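Flagellar protein FlgA (Thermotoga maritima, PDB 3FRN) probably acts as a periplasmic chaperone for assembly of the P-ring of the flagellar basal body. Local coordinates at residues E241-M246 against G256-G261; V215-V220 against G261-I266; K32-L37 against T52-Y57; E42-R47 against F95-F100; V145-R150 against G196-A201. All blocks are in the same frame, centred on the assembly; numbering follows the deposited sequence. Where two conformers were deposited one is given.

Contact 1: residues E241-M246 against G256-G261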
# COMPACT_ATOMS: atom_id res chain seq x y z
N GLU A 241 31.52 -3.55 -12.69
CA GLU A 241 31.44 -3.16 -14.09
C GLU A 241 32.82 -2.86 -14.61
O GLU A 241 33.69 -2.43 -13.86
CB GLU A 241 30.49 -1.99 -14.32
CG GLU A 241 29.03 -2.35 -13.99
CD GLU A 241 28.06 -1.23 -14.25
OE1 GLU A 241 28.48 -0.05 -14.19
OE2 GLU A 241 26.87 -1.53 -14.51
N THR A 242 32.99 -3.13 -15.90
CA THR A 242 34.20 -2.78 -16.62
C THR A 242 34.01 -1.42 -17.29
O THR A 242 33.17 -1.28 -18.19
CB THR A 242 34.56 -3.86 -17.66
OG1 THR A 242 34.73 -5.13 -17.01
CG2 THR A 242 35.83 -3.49 -18.39
N VAL A 243 34.78 -0.44 -16.84
CA VAL A 243 34.74 0.92 -17.38
C VAL A 243 36.04 1.26 -18.13
O VAL A 243 37.14 0.93 -17.67
CB VAL A 243 34.51 1.97 -16.26
CG1 VAL A 243 34.34 3.33 -16.86
CG2 VAL A 243 33.26 1.64 -15.47
N ARG A 244 35.90 1.91 -19.29
CA ARG A 244 37.05 2.39 -20.06
C ARG A 244 37.67 3.60 -19.36
O ARG A 244 36.95 4.38 -18.73
CB ARG A 244 36.61 2.75 -21.48
CG ARG A 244 35.68 1.72 -22.08
CD ARG A 244 34.96 2.24 -23.29
NE ARG A 244 33.76 1.45 -23.58
CZ ARG A 244 33.72 0.39 -24.38
NH1 ARG A 244 34.82 -0.03 -24.99
NH2 ARG A 244 32.58 -0.25 -24.57
N ALA A 245 38.99 3.73 -19.46
CA ALA A 245 39.72 4.79 -18.76
C ALA A 245 40.99 5.19 -19.51
O ALA A 245 41.40 4.49 -20.45
CB ALA A 245 40.06 4.35 -17.33
N MET A 246 41.59 6.32 -19.11
CA MET A 246 42.86 6.78 -19.70
C MET A 246 43.92 7.15 -18.63
O MET A 246 43.67 8.06 -17.71
CB MET A 246 42.65 7.99 -20.66
CG MET A 246 43.98 8.67 -21.13
SD MET A 246 43.80 10.55 -21.09
CE MET A 246 43.10 10.93 -22.87
N GLY A 256 39.05 -1.59 -17.44
CA GLY A 256 39.22 -1.72 -16.00
C GLY A 256 37.93 -1.92 -15.25
O GLY A 256 36.98 -1.15 -15.42
N ARG A 257 37.91 -2.94 -14.41
CA ARG A 257 36.74 -3.23 -13.59
C ARG A 257 36.75 -2.38 -12.33
O ARG A 257 37.79 -2.20 -11.69
CB ARG A 257 36.66 -4.72 -13.23
CG ARG A 257 37.85 -5.25 -12.45
CD ARG A 257 37.90 -6.78 -12.41
NE ARG A 257 37.22 -7.33 -11.24
CZ ARG A 257 37.38 -8.58 -10.80
NH1 ARG A 257 36.71 -9.00 -9.73
NH2 ARG A 257 38.21 -9.41 -11.42
N VAL A 258 35.59 -1.83 -11.99
CA VAL A 258 35.42 -1.13 -10.73
C VAL A 258 35.46 -2.16 -9.61
O VAL A 258 34.69 -3.13 -9.59
CB VAL A 258 34.10 -0.37 -10.69
CG1 VAL A 258 33.93 0.36 -9.35
CG2 VAL A 258 34.01 0.58 -11.87
N GLU A 259 36.39 -1.96 -8.69
CA GLU A 259 36.54 -2.85 -7.56
C GLU A 259 36.21 -2.11 -6.27
O GLU A 259 36.26 -0.87 -6.22
CB GLU A 259 37.95 -3.44 -7.50
CG GLU A 259 38.32 -4.28 -8.71
CD GLU A 259 39.11 -5.53 -8.36
OE1 GLU A 259 39.80 -5.52 -7.31
OE2 GLU A 259 39.05 -6.51 -9.12
N ARG A 260 35.87 -2.87 -5.23
CA ARG A 260 35.84 -2.34 -3.88
C ARG A 260 36.99 -1.36 -3.64
O ARG A 260 38.16 -1.73 -3.72
CB ARG A 260 35.90 -3.47 -2.85
CG ARG A 260 35.78 -3.02 -1.41
CD ARG A 260 35.78 -4.20 -0.45
NE ARG A 260 36.94 -5.06 -0.66
CZ ARG A 260 37.14 -6.22 -0.03
NH1 ARG A 260 38.22 -6.94 -0.28
NH2 ARG A 260 36.25 -6.65 0.85
N GLY A 261 36.65 -0.11 -3.35
CA GLY A 261 37.64 0.91 -3.08
C GLY A 261 37.04 2.30 -3.00
O GLY A 261 36.64 2.75 -1.92
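Val243 and Val258 each hold CG2 anti to the carbonyl carbon and beside the backbone N, with CG1 anti to the backbone N (chi1 -175° in Val243 and -180° in Val258), and the two CG2 methyls meet obliquely at 3.8 Å. This valine pair lies across an antiparallel hairpin. Val258 N donates to Glu241 O over 2.7 Å, the donor lying nearly along the C=O axis and the N-H pointing well at the oxygen (164°). Val243 N reaches Gly256 O over the same 2.7 Å, here tilted from the carbonyl plane. The return bond of that pair, from Gly256 N to Val243 O, is weak at 3.2 Å. Between these bonds Thr242 and Arg257 form a non-hydrogen-bonded pair, their CA atoms 4.0 Å apart, and Arg257 CA leans on Glu241 O at 3.2 Å in a CA-H...O contact. The Arg257 side chain heads away from Thr242, and its NE lies near Glu259 OE2 as an ion pair without a directed N-H. The Glu241 carboxylate is held by Tyr238 N through OE1. Two short backbone bonds and one weak one therefore carry the polar side of the pairing, while the buried valines, with Leu264 against Val258, supply its apolar side.

Contact 2: residues V215-V220 against G261-I266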
# COMPACT_ATOMS: atom_id res chain seq x y z
N VAL A 215 39.13 10.70 -10.71
CA VAL A 215 40.45 10.09 -10.53
C VAL A 215 40.39 8.99 -9.47
O VAL A 215 40.03 9.25 -8.30
CB VAL A 215 41.53 11.13 -10.16
CG1 VAL A 215 42.85 10.45 -9.76
CG2 VAL A 215 41.78 12.07 -11.33
N VAL A 216 40.74 7.77 -9.88
CA VAL A 216 40.82 6.65 -8.95
C VAL A 216 42.16 5.94 -9.09
O VAL A 216 42.76 5.97 -10.17
CB VAL A 216 39.64 5.64 -9.13
CG1 VAL A 216 38.37 6.17 -8.45
CG2 VAL A 216 39.39 5.32 -10.59
N PRO A 217 42.66 5.32 -8.00
CA PRO A 217 43.80 4.41 -8.11
C PRO A 217 43.48 3.21 -9.00
O PRO A 217 42.33 2.82 -9.13
CB PRO A 217 44.02 3.95 -6.67
CG PRO A 217 43.41 5.01 -5.83
CD PRO A 217 42.22 5.46 -6.60
N ALA A 218 44.51 2.64 -9.62
CA ALA A 218 44.33 1.53 -10.56
C ALA A 218 45.50 0.55 -10.50
O ALA A 218 46.63 0.93 -10.22
CB ALA A 218 44.14 2.06 -11.97
N TYR A 219 45.20 -0.72 -10.77
CA TYR A 219 46.18 -1.79 -10.72
C TYR A 219 46.29 -2.50 -12.08
O TYR A 219 45.28 -2.78 -12.72
CB TYR A 219 45.80 -2.80 -9.64
CG TYR A 219 46.30 -2.46 -8.26
CD1 TYR A 219 47.55 -2.91 -7.82
CD2 TYR A 219 45.53 -1.69 -7.38
CE1 TYR A 219 48.02 -2.60 -6.55
CE2 TYR A 219 46.00 -1.38 -6.10
CZ TYR A 219 47.24 -1.84 -5.69
OH TYR A 219 47.73 -1.54 -4.43
N VAL A 220 47.53 -2.78 -12.49
CA VAL A 220 47.80 -3.48 -13.75
C VAL A 220 48.52 -4.81 -13.51
O VAL A 220 48.28 -5.50 -12.51
CB VAL A 220 48.67 -2.62 -14.70
CG1 VAL A 220 48.87 -3.33 -16.04
CG2 VAL A 220 48.05 -1.24 -14.91
N GLY A 261 36.65 -0.11 -3.35
CA GLY A 261 37.64 0.91 -3.08
C GLY A 261 37.04 2.30 -3.00
O GLY A 261 36.64 2.75 -1.92
N PRO A 262 36.97 2.98 -4.14
CA PRO A 262 36.91 2.30 -5.43
C PRO A 262 38.21 2.45 -6.22
O PRO A 262 38.58 3.56 -6.58
CB PRO A 262 35.77 3.04 -6.15
CG PRO A 262 35.78 4.40 -5.55
CD PRO A 262 36.17 4.21 -4.11
N VAL A 263 38.88 1.33 -6.47
CA VAL A 263 39.95 1.29 -7.46
C VAL A 263 39.48 0.65 -8.76
O VAL A 263 38.53 -0.13 -8.77
CB VAL A 263 41.18 0.52 -6.93
CG1 VAL A 263 41.62 1.08 -5.59
CG2 VAL A 263 40.86 -0.96 -6.81
N LEU A 264 40.15 0.99 -9.85
CA LEU A 264 40.04 0.22 -11.09
C LEU A 264 41.07 -0.88 -11.08
O LEU A 264 42.19 -0.70 -10.60
CB LEU A 264 40.26 1.09 -12.33
CG LEU A 264 39.09 1.79 -13.02
CD1 LEU A 264 39.37 1.85 -14.51
CD2 LEU A 264 37.75 1.09 -12.77
N ARG A 265 40.69 -2.03 -11.60
CA ARG A 265 41.65 -3.08 -11.89
C ARG A 265 41.73 -3.21 -13.39
O ARG A 265 40.77 -3.60 -14.04
CB ARG A 265 41.22 -4.40 -11.27
CG ARG A 265 42.15 -5.55 -11.59
CD ARG A 265 42.53 -6.26 -10.31
NE ARG A 265 43.02 -5.32 -9.31
CZ ARG A 265 43.12 -5.58 -8.01
NH1 ARG A 265 42.77 -6.77 -7.54
NH2 ARG A 265 43.57 -4.64 -7.19
N ILE A 266 42.89 -2.87 -13.94
CA ILE A 266 43.10 -2.96 -15.38
C ILE A 266 43.34 -4.40 -15.84
O ILE A 266 44.28 -5.07 -15.39
CB ILE A 266 44.18 -1.98 -15.85
CG1 ILE A 266 43.67 -0.55 -15.66
CG2 ILE A 266 44.54 -2.24 -17.31
CD1 ILE A 266 44.75 0.50 -15.56
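Strands 215-219 and 263-266 run parallel, 26° apart, and pair Ala218 with Leu264 and Tyr219 with Arg265 through three backbone hydrogen bonds: Leu264 N to Pro217 O, Tyr219 N to Leu264 O and Ile266 N to Tyr219 O, the last at 2.7 Å. Ala218 CB touches Leu264 CB at 4.0 Å on one face of the sheet. Ile266 CD1 comes to the same methyl and also meets Val220 CG2 at 3.8 Å, the Val220 and Ile266 side chains crossing at a slant. At the start of the pairing Val216 CG1 presses on Pro262 O at 3.2 Å, just after the cis peptide bond that precedes Pro262, and Pro217 CB lies against Val263 CG1 at 3.9 Å. The opposite face carries Tyr219 and Arg265. Arg265 CG is anti to the backbone N (chi1 177°); the chain bends at chi2 and chi3, and Arg265 NH2 lies 3.5 Å from Tyr219 CD2. Ring and guanidinium planes stand 80° apart, with CD2 at the guanidinium edge; Arg265 NE is buried without a polar partner. Parallel pairing of first and last strands closes an otherwise antiparallel, curled five-stranded sheet, the form taken by 215-266 in the region assigned to the P-ring chaperone family.

Contact 3: residues K32-L37 against T52-Y57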
# COMPACT_ATOMS: atom_id res chain seq x y z
N LYS A 32 -35.06 -4.28 6.76
CA LYS A 32 -34.18 -5.03 5.87
C LYS A 32 -32.74 -5.09 6.39
O LYS A 32 -32.20 -4.10 6.90
CB LYS A 32 -34.26 -4.52 4.43
CG LYS A 32 -33.13 -3.63 3.96
CD LYS A 32 -32.74 -3.96 2.53
CE LYS A 32 -33.91 -3.79 1.57
NZ LYS A 32 -33.63 -4.37 0.23
N ASN A 33 -32.15 -6.27 6.25
CA ASN A 33 -30.79 -6.55 6.70
C ASN A 33 -29.77 -5.88 5.78
O ASN A 33 -29.74 -6.13 4.58
CB ASN A 33 -30.57 -8.08 6.77
CG ASN A 33 -29.10 -8.48 6.84
OD1 ASN A 33 -28.67 -9.41 6.14
ND2 ASN A 33 -28.32 -7.82 7.69
N LEU A 34 -28.97 -5.00 6.37
CA LEU A 34 -27.95 -4.27 5.62
C LEU A 34 -26.62 -5.01 5.69
O LEU A 34 -26.00 -5.28 4.66
CB LEU A 34 -27.82 -2.85 6.16
CG LEU A 34 -26.99 -1.79 5.42
CD1 LEU A 34 -27.57 -1.51 4.05
CD2 LEU A 34 -26.97 -0.52 6.23
N MET A 35 -26.19 -5.32 6.91
CA MET A 35 -24.94 -6.05 7.15
C MET A 35 -25.14 -7.05 8.28
O MET A 35 -25.99 -6.85 9.15
CB MET A 35 -23.81 -5.09 7.54
CG MET A 35 -23.43 -4.02 6.51
SD MET A 35 -21.92 -4.32 5.56
CE MET A 35 -21.17 -2.72 5.73
N ILE A 36 -24.35 -8.13 8.25
CA ILE A 36 -24.26 -9.08 9.36
C ILE A 36 -23.07 -8.67 10.20
O ILE A 36 -21.94 -8.75 9.75
CB ILE A 36 -24.03 -10.54 8.85
CG1 ILE A 36 -25.12 -10.95 7.85
CG2 ILE A 36 -23.97 -11.53 10.01
CD1 ILE A 36 -26.53 -10.85 8.39
N LEU A 37 -23.32 -8.22 11.43
CA LEU A 37 -22.28 -7.66 12.27
C LEU A 37 -21.63 -8.74 13.15
O LEU A 37 -22.30 -9.33 14.00
CB LEU A 37 -22.88 -6.56 13.13
CG LEU A 37 -22.83 -5.07 12.75
CD1 LEU A 37 -22.87 -4.80 11.27
CD2 LEU A 37 -23.96 -4.35 13.46
N THR A 52 -27.39 0.12 -3.79
CA THR A 52 -27.92 -1.22 -4.05
C THR A 52 -29.12 -1.55 -3.16
O THR A 52 -30.16 -2.00 -3.66
CB THR A 52 -26.85 -2.30 -3.82
OG1 THR A 52 -25.61 -1.87 -4.39
CG2 THR A 52 -27.27 -3.62 -4.46
N LYS A 53 -28.98 -1.32 -1.86
CA LYS A 53 -30.02 -1.65 -0.89
C LYS A 53 -31.19 -0.68 -0.96
O LYS A 53 -32.35 -1.10 -1.08
CB LYS A 53 -29.44 -1.67 0.53
CG LYS A 53 -28.35 -2.70 0.76
CD LYS A 53 -28.88 -4.10 0.94
CE LYS A 53 -27.83 -4.99 1.60
NZ LYS A 53 -28.28 -6.41 1.63
N PHE A 54 -30.89 0.61 -0.91
CA PHE A 54 -31.93 1.64 -1.01
C PHE A 54 -31.66 2.61 -2.16
O PHE A 54 -31.17 3.72 -1.94
CB PHE A 54 -32.04 2.42 0.31
CG PHE A 54 -31.83 1.58 1.54
CD1 PHE A 54 -32.86 0.80 2.04
CD2 PHE A 54 -30.59 1.56 2.18
CE1 PHE A 54 -32.67 0.02 3.17
CE2 PHE A 54 -30.39 0.77 3.31
CZ PHE A 54 -31.43 0.00 3.81
N PRO A 55 -32.00 2.21 -3.40
CA PRO A 55 -31.78 3.07 -4.56
C PRO A 55 -32.78 4.22 -4.65
O PRO A 55 -32.61 5.13 -5.46
CB PRO A 55 -32.00 2.11 -5.74
CG PRO A 55 -32.95 1.10 -5.22
CD PRO A 55 -32.58 0.91 -3.78
N GLU A 56 -33.82 4.16 -3.82
CA GLU A 56 -34.90 5.14 -3.83
C GLU A 56 -34.59 6.37 -2.97
O GLU A 56 -35.22 7.41 -3.13
CB GLU A 56 -36.23 4.50 -3.41
CG GLU A 56 -36.18 3.68 -2.11
CD GLU A 56 -35.70 2.24 -2.32
OE1 GLU A 56 -35.79 1.73 -3.46
OE2 GLU A 56 -35.24 1.62 -1.34
N TYR A 57 -33.61 6.24 -2.08
CA TYR A 57 -33.19 7.34 -1.21
C TYR A 57 -31.85 7.93 -1.61
O TYR A 57 -31.00 7.24 -2.18
CB TYR A 57 -33.14 6.88 0.25
CG TYR A 57 -34.46 6.34 0.73
CD1 TYR A 57 -35.53 7.20 0.96
CD2 TYR A 57 -34.64 4.98 0.95
CE1 TYR A 57 -36.75 6.72 1.40
CE2 TYR A 57 -35.86 4.49 1.39
CZ TYR A 57 -36.91 5.36 1.61
OH TYR A 57 -38.12 4.88 2.04
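Lys53, in the last turn of helix 47-53, meets both Leu34 and Lys32. Its CG is anti to the carbonyl carbon (chi1 -61°) and packs 3.6 Å from Leu34 CD1. Farther out, Lys53 CE lies 3.6 Å from Leu34 O, and Lys53 NZ makes a weak hydrogen bond of 3.3 Å to Asn33 O. The aliphatic part of Lys32 passes the same chain, CD to Lys53 CD at 4.2 Å, but the ammonium groups stay apart: Lys32 NZ and Lys53 NZ are 5.9 Å from each other. Phe54, the first residue to leave helical backbone angles, meets Lys32 and Leu34 with different ring atoms, both approaching from the side of the ring that Lys53 CB covers toward the rim. Phe54 CE1 meets Lys32 CG at 3.8 Å, the two side chains sliding past each other in opposite directions, while Phe54 CE2 meets Leu34 CD1 at 3.7 Å and Leu34 crosses at about a right angle. From Phe54 to Tyr57 the chain makes a type I beta turn. The contact thus sets the C-terminal end of helix 47-53 against the approach to strand 35-37; strand 16-18 packs on Leu34 through Leu18, and Leu20 touches Phe54.

Contact 4: residues E42-R47 against F95-F100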
# COMPACT_ATOMS: atom_id res chain seq x y z
N GLU A 42 -14.34 -4.69 11.75
CA GLU A 42 -14.63 -3.31 11.38
C GLU A 42 -15.41 -3.29 10.08
O GLU A 42 -15.07 -4.01 9.15
CB GLU A 42 -13.34 -2.54 11.18
CG GLU A 42 -13.47 -1.05 11.42
CD GLU A 42 -13.21 -0.65 12.86
OE1 GLU A 42 -12.92 -1.55 13.69
OE2 GLU A 42 -13.28 0.56 13.17
N TYR A 43 -16.44 -2.46 10.01
CA TYR A 43 -17.30 -2.39 8.83
C TYR A 43 -17.22 -1.02 8.20
O TYR A 43 -17.04 -0.01 8.87
CB TYR A 43 -18.76 -2.71 9.21
CG TYR A 43 -18.99 -4.16 9.53
CD1 TYR A 43 -18.46 -4.73 10.69
CD2 TYR A 43 -19.74 -4.95 8.70
CE1 TYR A 43 -18.65 -6.07 10.97
CE2 TYR A 43 -19.94 -6.30 8.97
CZ TYR A 43 -19.38 -6.84 10.12
OH TYR A 43 -19.58 -8.16 10.41
N LEU A 44 -17.39 -0.97 6.88
CA LEU A 44 -17.43 0.30 6.19
C LEU A 44 -18.66 0.29 5.31
O LEU A 44 -18.70 -0.46 4.34
CB LEU A 44 -16.18 0.46 5.34
CG LEU A 44 -15.54 1.83 5.15
CD1 LEU A 44 -14.97 2.37 6.46
CD2 LEU A 44 -14.45 1.69 4.11
N VAL A 45 -19.68 1.06 5.67
CA VAL A 45 -20.87 1.15 4.85
C VAL A 45 -20.63 2.17 3.74
O VAL A 45 -20.45 3.36 4.01
CB VAL A 45 -22.12 1.57 5.64
CG1 VAL A 45 -23.32 1.71 4.71
CG2 VAL A 45 -22.42 0.58 6.73
N THR A 46 -20.63 1.69 2.50
CA THR A 46 -20.34 2.53 1.35
C THR A 46 -21.60 3.03 0.66
O THR A 46 -22.69 2.52 0.89
CB THR A 46 -19.51 1.76 0.32
OG1 THR A 46 -20.22 0.57 -0.05
CG2 THR A 46 -18.16 1.37 0.91
N ARG A 47 -21.42 4.03 -0.21
CA ARG A 47 -22.50 4.59 -1.02
C ARG A 47 -22.99 3.58 -2.05
O ARG A 47 -24.17 3.58 -2.42
CB ARG A 47 -22.05 5.85 -1.74
CG ARG A 47 -21.59 6.97 -0.83
CD ARG A 47 -22.68 7.33 0.15
NE ARG A 47 -22.26 8.38 1.05
CZ ARG A 47 -22.60 9.66 0.93
NH1 ARG A 47 -22.16 10.54 1.81
NH2 ARG A 47 -23.39 10.05 -0.06
N PHE A 95 -11.64 -3.95 6.17
CA PHE A 95 -12.96 -3.42 6.45
C PHE A 95 -13.95 -4.27 5.68
O PHE A 95 -13.78 -4.45 4.47
CB PHE A 95 -13.08 -1.97 5.96
CG PHE A 95 -12.23 -1.00 6.71
CD1 PHE A 95 -12.66 -0.48 7.92
CD2 PHE A 95 -10.99 -0.61 6.21
CE1 PHE A 95 -11.86 0.41 8.63
CE2 PHE A 95 -10.19 0.27 6.92
CZ PHE A 95 -10.63 0.79 8.13
N VAL A 96 -14.99 -4.77 6.34
CA VAL A 96 -16.01 -5.47 5.58
C VAL A 96 -16.95 -4.46 4.90
O VAL A 96 -17.41 -3.51 5.54
CB VAL A 96 -16.69 -6.64 6.37
CG1 VAL A 96 -16.27 -6.70 7.87
CG2 VAL A 96 -18.17 -6.63 6.20
N VAL A 97 -17.19 -4.66 3.61
CA VAL A 97 -17.97 -3.69 2.82
C VAL A 97 -19.25 -4.29 2.25
O VAL A 97 -20.10 -3.57 1.73
CB VAL A 97 -17.14 -3.03 1.67
CG1 VAL A 97 -16.14 -1.98 2.20
CG2 VAL A 97 -16.45 -4.09 0.80
N LYS A 98 -19.36 -5.61 2.34
CA LYS A 98 -20.55 -6.34 1.96
C LYS A 98 -20.54 -7.62 2.80
O LYS A 98 -19.49 -8.19 3.03
CB LYS A 98 -20.50 -6.68 0.46
CG LYS A 98 -21.72 -6.26 -0.35
CD LYS A 98 -21.62 -6.66 -1.83
CE LYS A 98 -20.68 -5.77 -2.66
NZ LYS A 98 -19.22 -6.14 -2.57
N THR A 99 -21.71 -8.05 3.28
CA THR A 99 -21.85 -9.40 3.83
C THR A 99 -22.99 -10.16 3.15
O THR A 99 -23.98 -9.56 2.74
CB THR A 99 -22.15 -9.39 5.32
OG1 THR A 99 -23.42 -8.79 5.55
CG2 THR A 99 -21.09 -8.60 6.06
N PHE A 100 -22.86 -11.48 3.05
CA PHE A 100 -23.93 -12.36 2.61
C PHE A 100 -24.11 -13.51 3.59
O PHE A 100 -23.14 -13.94 4.22
CB PHE A 100 -23.63 -12.94 1.22
CG PHE A 100 -23.08 -11.93 0.26
CD1 PHE A 100 -21.70 -11.82 0.07
CD2 PHE A 100 -23.93 -11.08 -0.44
CE1 PHE A 100 -21.19 -10.89 -0.82
CE2 PHE A 100 -23.42 -10.15 -1.32
CZ PHE A 100 -22.05 -10.05 -1.52
O HOH W 1 -20.20 -1.18 2.34
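Glu42 O accepts Val96 N at 2.9 Å, and Leu44 N donates to Val96 O at the same 2.9 Å in a nearly straight bond. The two bonds grip both polar backbone atoms of Val96 and make a single beta bridge with Tyr43, joining strand 42-45 of the N-terminal region to strand 93-101 of the HotDog-like region. One water extends the link, donating to Leu44 O and to Val97 O and accepting from Thr46 N. Beside it Val97 and Lys98 form a classic beta bulge, both facing Asn136 of the neighbouring strand 132-148. Thr46 occupies the N-cap position of helix 47-53, its OG1 bonded to Leu49 N. Glu42 and Phe95 lie side by side, pointing the same way, CG of Glu42 lying 3.5 Å from Phe95 CE1, with carboxylate and ring planes 77° apart; the carboxylate itself is held by Arg66 and Thr68. Leu44 adds CD1 to Phe95 CD1 and CB to Val97 CG1. Tyr43 sends its hydroxyl to Ile36 O and Leu38 N, while Thr99 CG2 comes to its ring edge at 3.9 Å from CE2. Val96 CG2 presses the rim at 3.3 Å from Tyr43 CE2. The other Val96 methyl, CG1, nearly eclipses the backbone N (chi1 7°) and makes a CH-pi contact over the ring centre of Tyr43, 3.7 Å from the centroid and only 6° off the normal.

Contact 5: residues V145-R150 against G196-A201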
# COMPACT_ATOMS: atom_id res chain seq x y z
N VAL A 145 4.41 8.01 3.00
CA VAL A 145 5.31 7.79 1.88
C VAL A 145 5.98 9.09 1.42
O VAL A 145 5.54 10.19 1.75
CB VAL A 145 4.60 7.11 0.68
CG1 VAL A 145 4.08 5.73 1.07
CG2 VAL A 145 3.49 7.98 0.16
N VAL A 146 7.06 8.95 0.64
CA VAL A 146 7.83 10.08 0.14
C VAL A 146 7.20 10.62 -1.14
O VAL A 146 7.06 9.90 -2.13
CB VAL A 146 9.31 9.68 -0.07
CG1 VAL A 146 10.04 10.71 -0.91
CG2 VAL A 146 10.01 9.49 1.27
N VAL A 147 6.82 11.90 -1.11
CA VAL A 147 6.14 12.55 -2.23
C VAL A 147 6.94 13.78 -2.66
O VAL A 147 7.51 14.48 -1.82
CB VAL A 147 4.68 12.93 -1.84
CG1 VAL A 147 4.04 13.87 -2.86
CG2 VAL A 147 3.82 11.67 -1.68
N LEU A 148 7.00 14.04 -3.97
CA LEU A 148 7.73 15.19 -4.51
C LEU A 148 7.16 16.56 -4.16
O LEU A 148 5.96 16.82 -4.32
CB LEU A 148 7.87 15.05 -6.03
CG LEU A 148 8.92 14.04 -6.51
CD1 LEU A 148 9.01 14.08 -8.02
CD2 LEU A 148 10.28 14.30 -5.90
N LYS A 149 8.04 17.44 -3.67
CA LYS A 149 7.72 18.86 -3.45
C LYS A 149 7.84 19.67 -4.74
O LYS A 149 7.18 20.69 -4.89
CB LYS A 149 8.66 19.49 -2.42
CG LYS A 149 8.33 19.20 -0.97
CD LYS A 149 9.56 19.34 -0.09
CE LYS A 149 9.67 20.69 0.56
NZ LYS A 149 10.84 20.70 1.49
N ARG A 150 8.69 19.21 -5.66
CA ARG A 150 8.96 19.96 -6.88
C ARG A 150 9.28 19.04 -8.06
O ARG A 150 9.58 17.86 -7.87
CB ARG A 150 10.10 20.96 -6.65
CG ARG A 150 11.39 20.32 -6.16
CD ARG A 150 12.29 21.32 -5.43
NE ARG A 150 12.65 22.50 -6.23
CZ ARG A 150 13.54 22.51 -7.22
NH1 ARG A 150 14.17 21.40 -7.59
NH2 ARG A 150 13.79 23.66 -7.86
N GLY A 196 4.03 16.21 -6.60
CA GLY A 196 2.88 15.40 -6.21
C GLY A 196 3.06 13.92 -6.48
O GLY A 196 2.28 13.09 -6.00
N THR A 197 4.08 13.59 -7.26
CA THR A 197 4.37 12.21 -7.62
C THR A 197 4.93 11.45 -6.42
O THR A 197 5.97 11.83 -5.86
CB THR A 197 5.36 12.14 -8.81
OG1 THR A 197 4.77 12.76 -9.96
CG2 THR A 197 5.70 10.70 -9.16
N VAL A 198 4.22 10.39 -6.04
CA VAL A 198 4.68 9.43 -5.04
C VAL A 198 5.88 8.71 -5.61
O VAL A 198 5.78 8.08 -6.67
CB VAL A 198 3.60 8.37 -4.72
CG1 VAL A 198 4.14 7.32 -3.74
CG2 VAL A 198 2.34 9.03 -4.19
N LEU A 199 7.00 8.80 -4.90
CA LEU A 199 8.25 8.25 -5.38
C LEU A 199 8.21 6.75 -5.20
O LEU A 199 7.73 6.27 -4.19
CB LEU A 199 9.43 8.86 -4.61
CG LEU A 199 10.49 9.59 -5.44
CD1 LEU A 199 9.87 10.21 -6.68
CD2 LEU A 199 11.17 10.67 -4.64
N THR A 200 8.67 6.02 -6.21
CA THR A 200 8.76 4.57 -6.11
C THR A 200 10.13 4.07 -6.57
O THR A 200 10.80 4.72 -7.36
CB THR A 200 7.65 3.83 -6.92
OG1 THR A 200 7.81 4.07 -8.32
CG2 THR A 200 6.24 4.24 -6.48
N ALA A 201 10.51 2.89 -6.08
CA ALA A 201 11.80 2.28 -6.36
C ALA A 201 12.19 2.24 -7.85
O ALA A 201 13.35 2.44 -8.20
CB ALA A 201 11.85 0.88 -5.76
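Within the SAF region, the end of the long strand 132-148 is bordered by an irregular segment, 196-201, and Val147 and Val198 form a single bridge between their backbones. Three hydrogen bonds fasten the two segments. Leu199 N points almost straight at Val146 O (3.0 Å, 171°), Leu148 N reaches Thr197 O from above the carbonyl plane at 3.1 Å, and Gly196 N closes the set on Leu148 O at 3.0 Å. Gly196 has a positive phi of 95°, at which a CB would be jammed against the preceding carbonyl oxygen. The region belongs by sequence to the SAF family; in this chain the segment follows strand 188-189 and precedes strand 204-205, packing along one edge of the strand end, with strand 163-169 hydrogen-bonded through its backbone to Val145 and Val147. Val147 CG2 lies 3.9 Å from Val198 CG2, and the other methyl of Val198, CG1, anti to the backbone N (chi1 177°), touches Val145 CG2 at 4.0 Å; both valine pairs meet at an oblique angle. Leu199 turns toward the strand, and its CD2 touches two partners, Val146 CG1 and Leu148 CD2, each at 3.9 Å, with the Leu148 side chain crossing it at about a right angle. Val184 of helix 181-184 packs on Val146 and Leu199, and Leu193 on Leu148, while Thr197 OG1 is hydrogen-bonded to Lys194 O.

Overall arrangement
Along the chain contacts 3 and 4 come first and cross, their segments alternating; contact 5 follows, and contact 1 is nested inside the loop closed by contact 2. Contacts 3 and 4 lie 11 Å apart between centres and touch at the backbone of Ile36: its bond with Tyr43 is internal to the N-terminal region, whereas Thr99, with the bridge between strands 42-45 and 93-101, joins that region to the HotDog-like one. Contact 5 sits about 31 Å from contact 4 between centres, at the far end of strand 132-148, which pairs with strand 93-101. Contacts 1 and 2, with centres 6 Å apart, share Gly261 and one sheet. Contacts 3 and 2 are about 73 Å apart between centres, consistent with an elongated, multi-part molecule.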